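Local atomic coordinates of D-alanyl-D-alanine carboxypeptidase (Penicillin binding protein) family protein (Francisella tularensis subsp. tularensis, PDB entry 6OSU), a protein that probably trims the terminal D-alanine from peptidoglycan precursor peptides, acting as a serine-type D-Ala-D-Ala carboxypeptidase in building the cell wall. Residues P38-M43 with S52-D57; T42-T47 with E298-V303; S326-V331 with Y365-K370. All coordinates share one frame; numbering follows the deposited sequence.

Overall arrangement
Contacts 1 and 2 share Thr42 and Met43 and lie in one five-stranded antiparallel sheet, their centres about 12 Å apart. Contact 1 pairs strand 39-44 with the outermost strand 50-54; contact 2 pairs the other edge of 39-44 with 298-307, joining parts of the catalytic domain some 250 residues apart in the chain. The chain then runs through helix 310-327 into contact 3, whose two strands form a separate ribbon. The centre of contact 3 is about 11 Å from that of contact 2, and a hydrogen bond between the hydroxyls of Thr47 and Thr367 joins them. The three contacts thus lead from the catalytic domain's sheet to its junction with the C-terminal beta domain.

Contact 1 (P38-M43 with S52-D57); sequences PAWVTM and SEKNMD
Trp40 and Lys54 form a hydrogen-bonded antiparallel pair, Trp40 N giving to Lys54 O at 3.0 Å and Lys54 N returning a bond to Trp40 O. The axes of 39-43 and 52-54 approach to 4.5 Å, their directions 161° apart. One step on, Val41 and Glu53 are a non-hydrogen-bonded pair; beyond it Thr42 N meets Ser52 O at 2.7 Å.

The indole dominates the side chains. With chi1 at 77°, CG of Trp40 stands between its own N and carbonyl carbon, and the ring lies against the neighbouring strand. Lys54 CB sits over the six-membered ring, 3.5 Å from its centroid and almost on the normal, a CH-pi contact; Lys54 CE reaches Trp40 CZ3 at 3.5 Å. Lysine suits this partly exposed place because its aliphatic stem can cover an aromatic face. At the indole edge, NE1 donates its N-H to Ser52 OG at 3.1 Å, 16° out of the ring plane. On the other face of the sheet, Val41 CG2 packs on Glu53 CB at 3.8 Å. Asn55, with the left-handed backbone that asparagine tolerates, sends ND2 to Pro38 O at 2.9 Å.

Helix 310-327 covers Trp40 through Leu320, while Ala176 and Ala180 of helix 176-189 pack on Val41: a beta hairpin at the margin of a sheet packed between helices, as in the penicillin-binding protein and beta-lactamase fold.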
loop_
_atom_site.group_PDB
_atom_site.type_symbol
_atom_site.label_atom_id
_atom_site.label_comp_id
_atom_site.label_asym_id
_atom_site.label_seq_id
_atom_site.Cartn_x
_atom_site.Cartn_y
_atom_site.Cartn_z
ATOM N N PRO A 38 -10.802 -10.138 12.176
ATOM C CA PRO A 38 -11.831 -10.692 11.282
ATOM C C PRO A 38 -11.463 -10.646 9.805
ATOM O O PRO A 38 -12.053 -11.398 9.019
ATOM C CB PRO A 38 -13.062 -9.827 11.581
ATOM C CG PRO A 38 -12.536 -8.611 12.288
ATOM C CD PRO A 38 -11.321 -9.058 13.028
ATOM N N ALA A 39 -10.516 -9.800 9.396
ATOM C CA ALA A 39 -10.133 -9.718 7.994
ATOM C C ALA A 39 -8.747 -9.102 7.875
ATOM O O ALA A 39 -8.376 -8.224 8.657
ATOM C CB ALA A 39 -11.143 -8.895 7.186
ATOM N N TRP A 40 -7.991 -9.568 6.880
ATOM C CA TRP A 40 -6.694 -8.978 6.572
ATOM C C TRP A 40 -6.270 -9.389 5.170
ATOM O O TRP A 40 -6.817 -10.326 4.584
ATOM C CB TRP A 40 -5.616 -9.383 7.587
ATOM C CG TRP A 40 -5.087 -10.780 7.414
ATOM C CD1 TRP A 40 -4.189 -11.211 6.477
ATOM C CD2 TRP A 40 -5.406 -11.923 8.217
ATOM N NE1 TRP A 40 -3.942 -12.552 6.639
ATOM C CE2 TRP A 40 -4.674 -13.013 7.701
ATOM C CE3 TRP A 40 -6.241 -12.134 9.317
ATOM C CZ2 TRP A 40 -4.753 -14.292 8.248
ATOM C CZ3 TRP A 40 -6.316 -13.405 9.859
ATOM C CH2 TRP A 40 -5.577 -14.467 9.323
ATOM N N VAL A 41 -5.271 -8.678 4.652
ATOM C CA VAL A 41 -4.642 -9.018 3.380
ATOM C C VAL A 41 -3.225 -8.461 3.383
ATOM O O VAL A 41 -2.965 -7.391 3.941
ATOM C CB VAL A 41 -5.452 -8.486 2.176
ATOM C CG1 VAL A 41 -5.363 -6.971 2.090
ATOM C CG2 VAL A 41 -4.969 -9.133 0.875
ATOM N N THR A 42 -2.303 -9.208 2.780
ATOM C CA THR A 42 -0.933 -8.760 2.574
ATOM C C THR A 42 -0.604 -8.921 1.099
ATOM O O THR A 42 -0.756 -10.014 0.542
ATOM C CB THR A 42 0.068 -9.547 3.429
ATOM O OG1 THR A 42 -0.344 -9.523 4.802
ATOM C CG2 THR A 42 1.464 -8.933 3.319
ATOM N N MET A 43 -0.155 -7.838 0.473
ATOM C CA MET A 43 0.063 -7.802 -0.965
ATOM C C MET A 43 1.433 -7.215 -1.266
ATOM O O MET A 43 1.859 -6.251 -0.623
ATOM C CB MET A 43 -1.037 -6.978 -1.655
ATOM C CG MET A 43 -0.722 -6.557 -3.073
ATOM S SD MET A 43 -1.960 -5.430 -3.743
ATOM C CE MET A 43 -3.407 -6.488 -3.751
ATOM N N SER A 52 -0.879 -13.447 1.727
ATOM C CA SER A 52 -1.568 -13.825 2.951
ATOM C C SER A 52 -2.867 -13.037 3.028
ATOM O O SER A 52 -2.878 -11.835 2.750
ATOM C CB SER A 52 -0.697 -13.552 4.185
ATOM O OG SER A 52 -1.390 -13.858 5.384
ATOM N N GLU A 53 -3.955 -13.716 3.389
ATOM C CA GLU A 53 -5.234 -13.030 3.534
ATOM C C GLU A 53 -6.230 -13.943 4.229
ATOM O O GLU A 53 -6.150 -15.170 4.120
ATOM C CB GLU A 53 -5.793 -12.579 2.175
ATOM C CG GLU A 53 -6.144 -13.710 1.209
ATOM C CD GLU A 53 -7.561 -14.233 1.390
ATOM O OE1 GLU A 53 -7.882 -15.295 0.820
ATOM O OE2 GLU A 53 -8.356 -13.588 2.104
ATOM N N LYS A 54 -7.169 -13.324 4.941
ATOM C CA LYS A 54 -8.370 -13.993 5.426
ATOM C C LYS A 54 -9.550 -13.056 5.229
ATOM O O LYS A 54 -9.468 -11.874 5.580
ATOM C CB LYS A 54 -8.266 -14.400 6.905
ATOM C CG LYS A 54 -9.545 -15.049 7.437
ATOM C CD LYS A 54 -9.369 -15.661 8.827
ATOM C CE LYS A 54 -9.584 -14.639 9.937
ATOM N NZ LYS A 54 -9.535 -15.273 11.287
ATOM N N ASN A 55 -10.633 -13.583 4.655
ATOM C CA ASN A 55 -11.881 -12.836 4.476
ATOM C C ASN A 55 -11.645 -11.525 3.731
ATOM O O ASN A 55 -12.298 -10.513 3.992
ATOM C CB ASN A 55 -12.556 -12.576 5.825
ATOM C CG ASN A 55 -12.990 -13.850 6.516
ATOM O OD1 ASN A 55 -13.584 -14.734 5.897
ATOM N ND2 ASN A 55 -12.694 -13.950 7.809
ATOM N N MET A 56 -10.700 -11.540 2.787
ATOM C CA MET A 56 -10.253 -10.294 2.171
ATOM C C MET A 56 -11.335 -9.606 1.350
ATOM O O MET A 56 -11.154 -8.440 0.987
ATOM C CB MET A 56 -9.023 -10.540 1.293
ATOM C CG MET A 56 -9.303 -11.308 0.014
ATOM S SD MET A 56 -7.866 -11.357 -1.078
ATOM C CE MET A 56 -8.486 -12.388 -2.405
ATOM N N ASP A 57 -12.450 -10.281 1.066
ATOM C CA ASP A 57 -13.541 -9.704 0.293
ATOM C C ASP A 57 -14.808 -9.497 1.113
ATOM O O ASP A 57 -15.846 -9.138 0.548
ATOM C CB ASP A 57 -13.849 -10.578 -0.924
ATOM C CG ASP A 57 -12.739 -10.549 -1.952
ATOM O OD1 ASP A 57 -12.175 -9.459 -2.200
ATOM O OD2 ASP A 57 -12.424 -11.619 -2.509
#

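Contact 2 (T42-T47 with E298-V303); sequences TMDYRT and ERFISV
Two carboxylates meet here: Asp44 OD2 lies 3.0 Å from Glu298 OE2, the side chains crossing at about a right angle. Such closeness of like charges would probably favour the protonated form of one of them. Arg46 probably offsets some of this repulsion at the other oxygen, its NH2 holding Glu298 OE1 at 2.9 Å in a salt bridge; OE1 lies at the guanidinium edge, in its plane, although the carboxylate is turned 75° to it. Long and flexible, arginine can reach back to the strand from the turn that follows 42-44.

Asp44 also organises that turn. Its CG, anti to the backbone N (chi1 176°), carries the carboxylate between the turn and Glu298, where OD1 accepts from both Thr47 N, at 2.8 Å, and Thr47 OG1, an Asx motif. Meanwhile OD2 rests above one face of the Phe300 ring, toward its rim, and Asp44 CB touches Phe300 CE1 at 3.6 Å.

The backbones run antiparallel. Met43 and Ile301 exchange two bonds, the shorter from Ile301 N to Met43 O at 2.7 Å, and Tyr45 N adds one to Arg299 O at 3.0 Å. Thr42 and Ser302, small residues on the same face as Phe300, share a hydrogen bond between Thr42 OG1 and Ser302 OG (3.1 Å); either could be the donor. Tyr45 CB packs on Arg299 CD at 3.8 Å, while the arginine's NH1 hydrogen-bonds Ser292 and its NH2 forms a salt bridge with Asp275.

Residues 42-44 and 298-303 belong to the central sheet, and 45-47 turn off its end. Helix 176-189 covers the face bearing Met43 and Ile301, with Arg184 bonding to the turn; Thr42, Phe300 and Ser302 lie beneath helix 310-327, and the Asp44 end abuts Thr367 of strand 364-369.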
loop_
_atom_site.group_PDB
_atom_site.type_symbol
_atom_site.label_atom_id
_atom_site.label_comp_id
_atom_site.label_asym_id
_atom_site.label_seq_id
_atom_site.Cartn_x
_atom_site.Cartn_y
_atom_site.Cartn_z
ATOM N N THR A 42 -2.303 -9.208 2.780
ATOM C CA THR A 42 -0.933 -8.760 2.574
ATOM C C THR A 42 -0.604 -8.921 1.099
ATOM O O THR A 42 -0.756 -10.014 0.542
ATOM C CB THR A 42 0.068 -9.547 3.429
ATOM O OG1 THR A 42 -0.344 -9.523 4.802
ATOM C CG2 THR A 42 1.464 -8.933 3.319
ATOM N N MET A 43 -0.155 -7.838 0.473
ATOM C CA MET A 43 0.063 -7.802 -0.965
ATOM C C MET A 43 1.433 -7.215 -1.266
ATOM O O MET A 43 1.859 -6.251 -0.623
ATOM C CB MET A 43 -1.037 -6.978 -1.655
ATOM C CG MET A 43 -0.722 -6.557 -3.073
ATOM S SD MET A 43 -1.960 -5.430 -3.743
ATOM C CE MET A 43 -3.407 -6.488 -3.751
ATOM N N ASP A 44 2.125 -7.805 -2.239
ATOM C CA ASP A 44 3.377 -7.242 -2.722
ATOM C C ASP A 44 3.096 -6.087 -3.676
ATOM O O ASP A 44 2.170 -6.141 -4.489
ATOM C CB ASP A 44 4.225 -8.311 -3.415
ATOM C CG ASP A 44 5.494 -7.743 -4.023
ATOM O OD1 ASP A 44 5.471 -7.369 -5.214
ATOM O OD2 ASP A 44 6.509 -7.646 -3.300
ATOM N N TYR A 45 3.908 -5.035 -3.571
ATOM C CA TYR A 45 3.603 -3.797 -4.278
ATOM C C TYR A 45 3.875 -3.921 -5.772
ATOM O O TYR A 45 3.049 -3.513 -6.597
ATOM C CB TYR A 45 4.402 -2.641 -3.677
ATOM C CG TYR A 45 4.404 -1.409 -4.548
ATOM C CD1 TYR A 45 3.243 -0.670 -4.741
ATOM C CD2 TYR A 45 5.565 -0.988 -5.184
ATOM C CE1 TYR A 45 3.238 0.451 -5.545
ATOM C CE2 TYR A 45 5.571 0.134 -5.988
ATOM C CZ TYR A 45 4.406 0.850 -6.163
ATOM O OH TYR A 45 4.408 1.966 -6.964
ATOM N N ARG A 46 5.027 -4.479 -6.143
ATOM C CA ARG A 46 5.408 -4.483 -7.552
ATOM C C ARG A 46 4.653 -5.540 -8.351
ATOM O O ARG A 46 4.304 -5.306 -9.513
ATOM C CB ARG A 46 6.919 -4.677 -7.683
ATOM C CG ARG A 46 7.716 -3.423 -7.352
ATOM C CD ARG A 46 9.210 -3.648 -7.484
ATOM N NE ARG A 46 9.702 -4.636 -6.529
ATOM C CZ ARG A 46 10.985 -4.951 -6.377
ATOM N NH1 ARG A 46 11.910 -4.350 -7.118
ATOM N NH2 ARG A 46 11.347 -5.864 -5.486
ATOM N N THR A 47 4.387 -6.703 -7.761
ATOM C CA THR A 47 3.690 -7.754 -8.489
ATOM C C THR A 47 2.182 -7.707 -8.307
ATOM O O THR A 47 1.457 -8.307 -9.111
ATOM C CB THR A 47 4.183 -9.140 -8.054
ATOM O OG1 THR A 47 3.884 -9.333 -6.665
ATOM C CG2 THR A 47 5.685 -9.286 -8.278
ATOM N N GLU A 298 11.963 -4.251 -1.626
ATOM C CA GLU A 298 10.771 -5.087 -1.511
ATOM C C GLU A 298 9.769 -4.407 -0.579
ATOM O O GLU A 298 10.001 -4.307 0.632
ATOM C CB GLU A 298 11.144 -6.483 -1.011
ATOM C CG GLU A 298 10.012 -7.491 -1.027
ATOM C CD GLU A 298 9.782 -8.104 -2.401
ATOM O OE1 GLU A 298 10.345 -7.597 -3.396
ATOM O OE2 GLU A 298 9.032 -9.099 -2.483
ATOM N N ARG A 299 8.665 -3.929 -1.146
ATOM C CA ARG A 299 7.620 -3.247 -0.397
ATOM C C ARG A 299 6.366 -4.106 -0.347
ATOM O O ARG A 299 5.934 -4.657 -1.366
ATOM C CB ARG A 299 7.276 -1.888 -1.015
ATOM C CG ARG A 299 5.997 -1.285 -0.452
ATOM C CD ARG A 299 5.578 -0.021 -1.174
ATOM N NE ARG A 299 6.564 1.042 -1.032
ATOM C CZ ARG A 299 6.701 1.795 0.055
ATOM N NH1 ARG A 299 5.915 1.603 1.108
ATOM N NH2 ARG A 299 7.630 2.739 0.091
ATOM N N PHE A 300 5.779 -4.208 0.840
ATOM C CA PHE A 300 4.530 -4.924 1.030
ATOM C C PHE A 300 3.470 -3.986 1.583
ATOM O O PHE A 300 3.773 -3.024 2.295
ATOM C CB PHE A 300 4.706 -6.125 1.967
ATOM C CG PHE A 300 5.281 -7.334 1.290
ATOM C CD1 PHE A 300 4.468 -8.177 0.549
ATOM C CD2 PHE A 300 6.634 -7.622 1.385
ATOM C CE1 PHE A 300 4.993 -9.291 -0.080
ATOM C CE2 PHE A 300 7.166 -8.733 0.759
ATOM C CZ PHE A 300 6.346 -9.570 0.024
ATOM N N ILE A 301 2.219 -4.277 1.244
ATOM C CA ILE A 301 1.066 -3.535 1.733
ATOM C C ILE A 301 0.204 -4.488 2.546
ATOM O O ILE A 301 -0.128 -5.586 2.082
ATOM C CB ILE A 301 0.274 -2.914 0.570
ATOM C CG1 ILE A 301 1.115 -1.833 -0.112
ATOM C CG2 ILE A 301 -1.057 -2.357 1.058
ATOM C CD1 ILE A 301 0.618 -1.451 -1.492
ATOM N N SER A 302 -0.139 -4.082 3.763
ATOM C CA SER A 302 -0.976 -4.876 4.646
ATOM C C SER A 302 -2.173 -4.052 5.085
ATOM O O SER A 302 -2.042 -2.864 5.394
ATOM C CB SER A 302 -0.206 -5.354 5.878
ATOM O OG SER A 302 0.426 -6.597 5.635
ATOM N N VAL A 303 -3.337 -4.693 5.096
ATOM C CA VAL A 303 -4.561 -4.126 5.645
ATOM C C VAL A 303 -5.080 -5.087 6.701
ATOM O O VAL A 303 -5.209 -6.288 6.441
ATOM C CB VAL A 303 -5.623 -3.892 4.556
ATOM C CG1 VAL A 303 -6.872 -3.297 5.172
ATOM C CG2 VAL A 303 -5.074 -2.986 3.465
#

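Contact 3 (S326-V331 with Y365-K370); sequences SKYENV and YKTVPK
Val331 and Lys366 are joined by two backbone bonds, Val331 N to Lys366 O at 3.0 Å and Lys366 N to Val331 O at 3.1 Å. A further bond runs from Val368 N to Glu329 O at 2.8 Å, and beyond the strand Lys370 N reaches Lys327 O, at the end of helix 310-327. The strand axes approach to 4.4 Å, antiparallel with a marked twist, at 145°. Pro369 fits opposite Tyr328 because that pair is non-hydrogen-bonded and asks for no N-H from it.

Among polar side chains, Lys370 is the most involved. Bent at chi3 and chi4, with the last torsion (-69°) turning NZ back, it gives a hydrogen bond to Tyr328 O at 2.9 Å. Its stem crosses Glu329 at about a right angle, and the opposite charges, though not in contact, probably attract. Thr367 OG1 hydrogen-bonds Thr47 OG1 of the catalytic domain.

Apolar packing adds to this. The Tyr328 side chain lies beside Pro369, pointing the same way, CE1 to CG at 3.9 Å; Val331 CG2 meets Val368 CG2 at 4.1 Å, branched residues well suited to a strand. Separately, at the far end, the Tyr365 hydroxyl makes a van der Waals contact, OH to Asn330 CB at 3.4 Å.

Tyr328 and Thr367 also pack on Phe300 and Val51 of the enzyme domain, whereas Lys366 and Val368 touch Ile410. This two-stranded antiparallel ribbon thus forms part of the junction between the catalytic domain and the beta-rich C-terminal domain found in carboxypeptidases of the penicillin-binding protein 5 type.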
loop_
_atom_site.group_PDB
_atom_site.type_symbol
_atom_site.label_atom_id
_atom_site.label_comp_id
_atom_site.label_asym_id
_atom_site.label_seq_id
_atom_site.Cartn_x
_atom_site.Cartn_y
_atom_site.Cartn_z
ATOM N N SER A 326 10.273 -11.354 5.209
ATOM C CA SER A 326 11.337 -12.286 5.553
ATOM C C SER A 326 11.209 -13.648 4.883
ATOM O O SER A 326 12.171 -14.422 4.906
ATOM C CB SER A 326 11.394 -12.485 7.072
ATOM O OG SER A 326 10.249 -13.187 7.521
ATOM N N LYS A 327 10.058 -13.971 4.294
ATOM C CA LYS A 327 9.863 -15.287 3.703
ATOM C C LYS A 327 9.596 -15.261 2.206
ATOM O O LYS A 327 9.509 -16.332 1.597
ATOM C CB LYS A 327 8.718 -16.022 4.415
ATOM C CG LYS A 327 8.929 -16.131 5.913
ATOM C CD LYS A 327 8.363 -17.413 6.481
ATOM C CE LYS A 327 9.098 -17.797 7.756
ATOM N NZ LYS A 327 10.544 -18.052 7.494
ATOM N N TYR A 328 9.487 -14.086 1.590
ATOM C CA TYR A 328 9.106 -13.984 0.189
ATOM C C TYR A 328 10.146 -13.183 -0.584
ATOM O O TYR A 328 11.104 -12.644 -0.022
ATOM C CB TYR A 328 7.709 -13.371 0.043
ATOM C CG TYR A 328 6.611 -14.351 0.370
ATOM C CD1 TYR A 328 6.039 -15.135 -0.622
ATOM C CD2 TYR A 328 6.160 -14.511 1.674
ATOM C CE1 TYR A 328 5.038 -16.042 -0.332
ATOM C CE2 TYR A 328 5.159 -15.418 1.976
ATOM C CZ TYR A 328 4.602 -16.180 0.966
ATOM O OH TYR A 328 3.608 -17.084 1.258
ATOM N N GLU A 329 9.930 -13.099 -1.893
ATOM C CA GLU A 329 10.946 -12.644 -2.829
ATOM C C GLU A 329 10.284 -12.405 -4.177
ATOM O O GLU A 329 9.385 -13.158 -4.566
ATOM C CB GLU A 329 12.055 -13.696 -2.953
ATOM C CG GLU A 329 13.387 -13.187 -3.442
ATOM C CD GLU A 329 14.503 -14.174 -3.154
ATOM O OE1 GLU A 329 14.507 -15.266 -3.760
ATOM O OE2 GLU A 329 15.366 -13.869 -2.301
ATOM N N ASN A 330 10.717 -11.360 -4.874
ATOM C CA ASN A 330 10.254 -11.076 -6.227
ATOM C C ASN A 330 11.261 -11.654 -7.213
ATOM O O ASN A 330 12.456 -11.347 -7.136
ATOM C CB ASN A 330 10.070 -9.575 -6.453
ATOM C CG ASN A 330 8.752 -9.061 -5.902
ATOM O OD1 ASN A 330 7.997 -9.803 -5.273
ATOM N ND2 ASN A 330 8.471 -7.785 -6.130
ATOM N N VAL A 331 10.778 -12.498 -8.126
ATOM C CA VAL A 331 11.615 -13.172 -9.109
ATOM C C VAL A 331 10.965 -13.047 -10.481
ATOM O O VAL A 331 9.754 -13.252 -10.629
ATOM C CB VAL A 331 11.832 -14.661 -8.755
ATOM C CG1 VAL A 331 12.704 -15.332 -9.802
ATOM C CG2 VAL A 331 12.461 -14.799 -7.376
ATOM N N TYR A 365 6.495 -12.216 -13.545
ATOM C CA TYR A 365 7.168 -11.561 -12.430
ATOM C C TYR A 365 6.302 -11.804 -11.204
ATOM O O TYR A 365 5.206 -11.243 -11.097
ATOM C CB TYR A 365 7.358 -10.072 -12.716
ATOM C CG TYR A 365 8.172 -9.322 -11.687
ATOM C CD1 TYR A 365 9.476 -9.702 -11.385
ATOM C CD2 TYR A 365 7.644 -8.216 -11.033
ATOM C CE1 TYR A 365 10.224 -9.007 -10.445
ATOM C CE2 TYR A 365 8.380 -7.518 -10.097
ATOM C CZ TYR A 365 9.668 -7.914 -9.806
ATOM O OH TYR A 365 10.396 -7.216 -8.869
ATOM N N LYS A 366 6.780 -12.653 -10.292
ATOM C CA LYS A 366 5.938 -13.189 -9.232
ATOM C C LYS A 366 6.622 -13.075 -7.874
ATOM O O LYS A 366 7.851 -13.130 -7.765
ATOM C CB LYS A 366 5.577 -14.657 -9.524
ATOM C CG LYS A 366 4.358 -15.173 -8.774
ATOM C CD LYS A 366 4.042 -16.616 -9.150
ATOM C CE LYS A 366 3.139 -17.289 -8.115
ATOM N NZ LYS A 366 1.702 -16.904 -8.244
ATOM N N THR A 367 5.803 -12.910 -6.839
ATOM C CA THR A 367 6.263 -12.956 -5.454
ATOM C C THR A 367 6.137 -14.394 -4.961
ATOM O O THR A 367 5.026 -14.916 -4.821
ATOM C CB THR A 367 5.452 -12.000 -4.584
ATOM O OG1 THR A 367 5.603 -10.661 -5.072
ATOM C CG2 THR A 367 5.917 -12.064 -3.137
ATOM N N VAL A 368 7.271 -15.038 -4.704
ATOM C CA VAL A 368 7.293 -16.456 -4.349
ATOM C C VAL A 368 8.116 -16.626 -3.078
ATOM O O VAL A 368 8.934 -15.762 -2.730
ATOM C CB VAL A 368 7.860 -17.321 -5.501
ATOM C CG1 VAL A 368 6.974 -17.214 -6.734
ATOM C CG2 VAL A 368 9.281 -16.904 -5.828
ATOM N N PRO A 369 7.909 -17.725 -2.350
ATOM C CA PRO A 369 8.723 -17.972 -1.153
ATOM C C PRO A 369 10.203 -18.061 -1.497
ATOM O O PRO A 369 10.586 -18.627 -2.524
ATOM C CB PRO A 369 8.189 -19.309 -0.632
ATOM C CG PRO A 369 6.795 -19.397 -1.173
ATOM C CD PRO A 369 6.839 -18.728 -2.509
ATOM N N LYS A 370 11.038 -17.486 -0.621
ATOM C CA LYS A 370 12.484 -17.568 -0.805
ATOM C C LYS A 370 12.942 -19.013 -0.933
ATOM O O LYS A 370 13.850 -19.319 -1.713
ATOM C CB LYS A 370 13.211 -16.904 0.363
ATOM C CG LYS A 370 13.281 -15.392 0.324
ATOM C CD LYS A 370 14.339 -14.901 1.304
ATOM C CE LYS A 370 13.768 -13.924 2.322
ATOM N NZ LYS A 370 13.379 -12.620 1.712
#